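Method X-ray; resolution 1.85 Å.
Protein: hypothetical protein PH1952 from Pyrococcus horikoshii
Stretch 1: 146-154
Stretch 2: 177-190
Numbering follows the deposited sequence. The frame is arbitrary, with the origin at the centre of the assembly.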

# COMPACT_ATOMS: atom_id res chain seq x y z
N ALA B 146 2.43 -1.99 18.70
CA ALA B 146 1.43 -0.93 18.70
C ALA B 146 0.19 -1.36 17.94
O ALA B 146 0.29 -2.08 16.95
CB ALA B 146 2.00 0.33 18.06
N THR B 147 -0.97 -0.93 18.41
CA THR B 147 -2.23 -1.26 17.74
C THR B 147 -2.19 -0.65 16.33
O THR B 147 -1.68 0.45 16.14
CB THR B 147 -3.44 -0.68 18.50
OG1 THR B 147 -3.31 -0.95 19.90
CG2 THR B 147 -4.73 -1.32 18.00
N PHE B 148 -2.74 -1.37 15.36
CA PHE B 148 -2.79 -0.91 13.98
C PHE B 148 -4.26 -0.61 13.72
O PHE B 148 -5.08 -1.52 13.59
CB PHE B 148 -2.27 -2.03 13.06
CG PHE B 148 -2.28 -1.70 11.58
CD1 PHE B 148 -2.58 -0.42 11.11
CD2 PHE B 148 -1.97 -2.69 10.65
CE1 PHE B 148 -2.58 -0.14 9.73
CE2 PHE B 148 -1.96 -2.43 9.27
CZ PHE B 148 -2.26 -1.16 8.81
N ILE B 149 -4.60 0.68 13.69
CA ILE B 149 -5.98 1.14 13.48
C ILE B 149 -6.13 1.97 12.20
O ILE B 149 -5.40 2.94 11.99
CB ILE B 149 -6.45 2.02 14.66
CG1 ILE B 149 -6.31 1.25 15.97
CG2 ILE B 149 -7.90 2.46 14.44
CD1 ILE B 149 -6.26 2.15 17.19
N GLY B 150 -7.08 1.59 11.36
CA GLY B 150 -7.33 2.32 10.13
C GLY B 150 -8.67 3.02 10.21
O GLY B 150 -9.65 2.40 10.60
N THR B 151 -8.74 4.29 9.84
CA THR B 151 -10.02 5.00 9.93
C THR B 151 -11.09 4.46 8.99
O THR B 151 -12.25 4.35 9.38
CB THR B 151 -9.86 6.53 9.67
OG1 THR B 151 -9.35 6.75 8.35
CG2 THR B 151 -8.93 7.15 10.70
N ASN B 152 -10.70 4.11 7.77
CA ASN B 152 -11.66 3.60 6.80
C ASN B 152 -10.95 2.79 5.71
O ASN B 152 -9.77 2.99 5.46
CB ASN B 152 -12.46 4.75 6.18
CG ASN B 152 -11.57 5.80 5.57
OD1 ASN B 152 -10.82 6.47 6.28
ND2 ASN B 152 -11.66 5.96 4.26
N PRO B 153 -11.69 1.88 5.05
CA PRO B 153 -11.17 1.01 3.99
C PRO B 153 -11.12 1.54 2.56
O PRO B 153 -10.47 0.94 1.72
CB PRO B 153 -12.08 -0.20 4.10
CG PRO B 153 -13.41 0.45 4.37
CD PRO B 153 -13.06 1.49 5.42
N ASP B 154 -11.80 2.65 2.29
CA ASP B 154 -11.85 3.20 0.94
C ASP B 154 -10.53 3.17 0.17
O ASP B 154 -9.56 3.83 0.54
CB ASP B 154 -12.38 4.63 0.97
CG ASP B 154 -13.73 4.73 1.65
OD1 ASP B 154 -14.75 4.95 0.96
OD2 ASP B 154 -13.77 4.57 2.89
N ALA B 177 3.74 -4.11 5.06
CA ALA B 177 4.99 -3.84 5.77
C ALA B 177 5.03 -4.40 7.19
O ALA B 177 6.10 -4.72 7.70
CB ALA B 177 5.26 -2.35 5.79
N THR B 178 3.87 -4.52 7.82
CA THR B 178 3.81 -5.02 9.20
C THR B 178 3.38 -6.46 9.32
O THR B 178 3.67 -7.13 10.32
CB THR B 178 2.84 -4.19 10.06
OG1 THR B 178 1.50 -4.42 9.60
CG2 THR B 178 3.16 -2.71 9.96
N ASN B 179 2.65 -6.94 8.32
CA ASN B 179 2.14 -8.30 8.33
C ASN B 179 1.11 -8.42 9.45
O ASN B 179 0.84 -9.50 9.96
CB ASN B 179 3.29 -9.29 8.53
CG ASN B 179 2.91 -10.70 8.16
OD1 ASN B 179 3.15 -11.15 7.04
ND2 ASN B 179 2.31 -11.42 9.11
N VAL B 180 0.54 -7.29 9.83
CA VAL B 180 -0.48 -7.23 10.87
C VAL B 180 -1.82 -6.82 10.25
O VAL B 180 -1.88 -5.93 9.40
CB VAL B 180 -0.10 -6.20 11.96
CG1 VAL B 180 -1.28 -5.94 12.88
CG2 VAL B 180 1.09 -6.72 12.75
N GLU B 181 -2.89 -7.47 10.69
CA GLU B 181 -4.24 -7.19 10.18
C GLU B 181 -4.79 -5.96 10.89
O GLU B 181 -5.03 -5.99 12.09
CB GLU B 181 -5.13 -8.40 10.45
CG GLU B 181 -6.42 -8.41 9.67
CD GLU B 181 -6.18 -8.47 8.17
OE1 GLU B 181 -5.42 -9.36 7.73
OE2 GLU B 181 -6.75 -7.63 7.44
N PRO B 182 -5.01 -4.85 10.16
CA PRO B 182 -5.53 -3.63 10.78
C PRO B 182 -6.97 -3.71 11.27
O PRO B 182 -7.78 -4.47 10.75
CB PRO B 182 -5.39 -2.60 9.68
CG PRO B 182 -5.68 -3.40 8.44
CD PRO B 182 -4.89 -4.69 8.70
N ILE B 183 -7.27 -2.92 12.29
CA ILE B 183 -8.62 -2.83 12.82
C ILE B 183 -9.18 -1.63 12.06
O ILE B 183 -8.76 -0.50 12.29
CB ILE B 183 -8.61 -2.55 14.32
CG1 ILE B 183 -8.05 -3.76 15.07
CG2 ILE B 183 -10.00 -2.22 14.82
CD1 ILE B 183 -7.87 -3.54 16.54
N ILE B 184 -10.10 -1.88 11.12
CA ILE B 184 -10.69 -0.79 10.34
C ILE B 184 -11.97 -0.29 10.99
O ILE B 184 -12.90 -1.05 11.23
CB ILE B 184 -10.99 -1.23 8.88
CG1 ILE B 184 -9.71 -1.77 8.21
CG2 ILE B 184 -11.52 -0.04 8.07
CD1 ILE B 184 -8.60 -0.76 8.10
N ILE B 185 -12.01 1.01 11.25
CA ILE B 185 -13.14 1.62 11.92
C ILE B 185 -14.39 1.92 11.10
O ILE B 185 -15.50 1.52 11.48
CB ILE B 185 -12.69 2.93 12.62
CG1 ILE B 185 -11.51 2.65 13.55
CG2 ILE B 185 -13.85 3.54 13.41
CD1 ILE B 185 -11.80 1.63 14.62
N GLY B 186 -14.21 2.60 9.97
CA GLY B 186 -15.33 3.01 9.14
C GLY B 186 -16.13 1.98 8.36
O GLY B 186 -15.83 0.78 8.40
N LYS B 187 -17.15 2.46 7.67
CA LYS B 187 -18.02 1.62 6.85
C LYS B 187 -17.14 0.78 5.93
O LYS B 187 -16.16 1.28 5.38
CB LYS B 187 -18.95 2.49 6.00
CG LYS B 187 -19.83 3.43 6.81
CD LYS B 187 -20.55 4.43 5.91
CE LYS B 187 -19.55 5.39 5.26
NZ LYS B 187 -20.25 6.33 4.35
N PRO B 188 -17.52 -0.49 5.68
CA PRO B 188 -18.69 -1.21 6.19
C PRO B 188 -18.40 -2.00 7.46
O PRO B 188 -18.99 -3.06 7.69
CB PRO B 188 -19.02 -2.13 5.03
CG PRO B 188 -17.65 -2.60 4.64
CD PRO B 188 -16.83 -1.29 4.65
N ASN B 189 -17.51 -1.48 8.29
CA ASN B 189 -17.13 -2.17 9.51
C ASN B 189 -17.98 -1.90 10.74
O ASN B 189 -18.67 -0.89 10.85
CB ASN B 189 -15.65 -1.87 9.79
CG ASN B 189 -14.74 -2.44 8.72
OD1 ASN B 189 -14.46 -3.63 8.71
ND2 ASN B 189 -14.31 -1.59 7.80
N GLU B 190 -17.91 -2.84 11.67
CA GLU B 190 -18.68 -2.82 12.91
C GLU B 190 -18.45 -1.65 13.87
O GLU B 190 -19.39 -1.17 14.49
CB GLU B 190 -18.47 -4.17 13.61
CG GLU B 190 -19.38 -4.45 14.77
CD GLU B 190 -18.98 -3.70 16.00
OE1 GLU B 190 -17.78 -3.37 16.11
OE2 GLU B 190 -19.84 -3.44 16.87

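Two short parallel β-strands, joined by a ladder of backbone hydrogen bonds and flanked by apolar side-chain packing at each end, hold these stretches together; the two stretches bury 606 Å², both sides summed. The ladder alternates as parallel pairing requires: I183 N donates to F148 O (2.9 Å), G150 N to I183 O (2.8 Å) and I185 N to G150 O (2.8 Å), all nearly linear. Weaker CA-H...O contacts share two of these acceptors, with I149 CA 3.4 Å from I183 O and I184 CA 3.4 Å from G150 O. Beyond the paired strands, G186 N still reaches T151 O at 2.7 Å, though at a more bent 139°.

I149 and I183 project to one face of the sheet, where I149 CG2 packs on I185 CG1 (3.7 Å); the β-branched isoleucines suit the extended backbone. I184 points to the other face, and there G150 leaves room: a CB on it would lie 2.6 Å from I184 CD1. G186 is similarly confined, since a CB would fall 2.9 Å from T151 O.

At the start of the ladder, buried F148 contributes the largest covered area of any residue. Its CB leaves sideways, but with chi1 t the ring's end comes nearer stretch 2. Its flat aromatic face accepts P182 CB, 3.4 Å from the centroid of F148 and 8° off the normal, a CH-pi contact; V180 O lies at the ring edge, 3.5 Å from F148 CD2.

At the far end, P153 points toward stretch 2. Its compact apolar ring packs on I184, with P153 CD 3.4 Å from I184 CG2, and on P188, with P153 CG 3.8 Å from P188 CD. Each stretch is braced internally here: in stretch 2, N189 N (2.8 Å) and N189 ND2 (2.9 Å) both donate to G186 O; in stretch 1, N152 ND2 donates to D154 OD2 (2.9 Å).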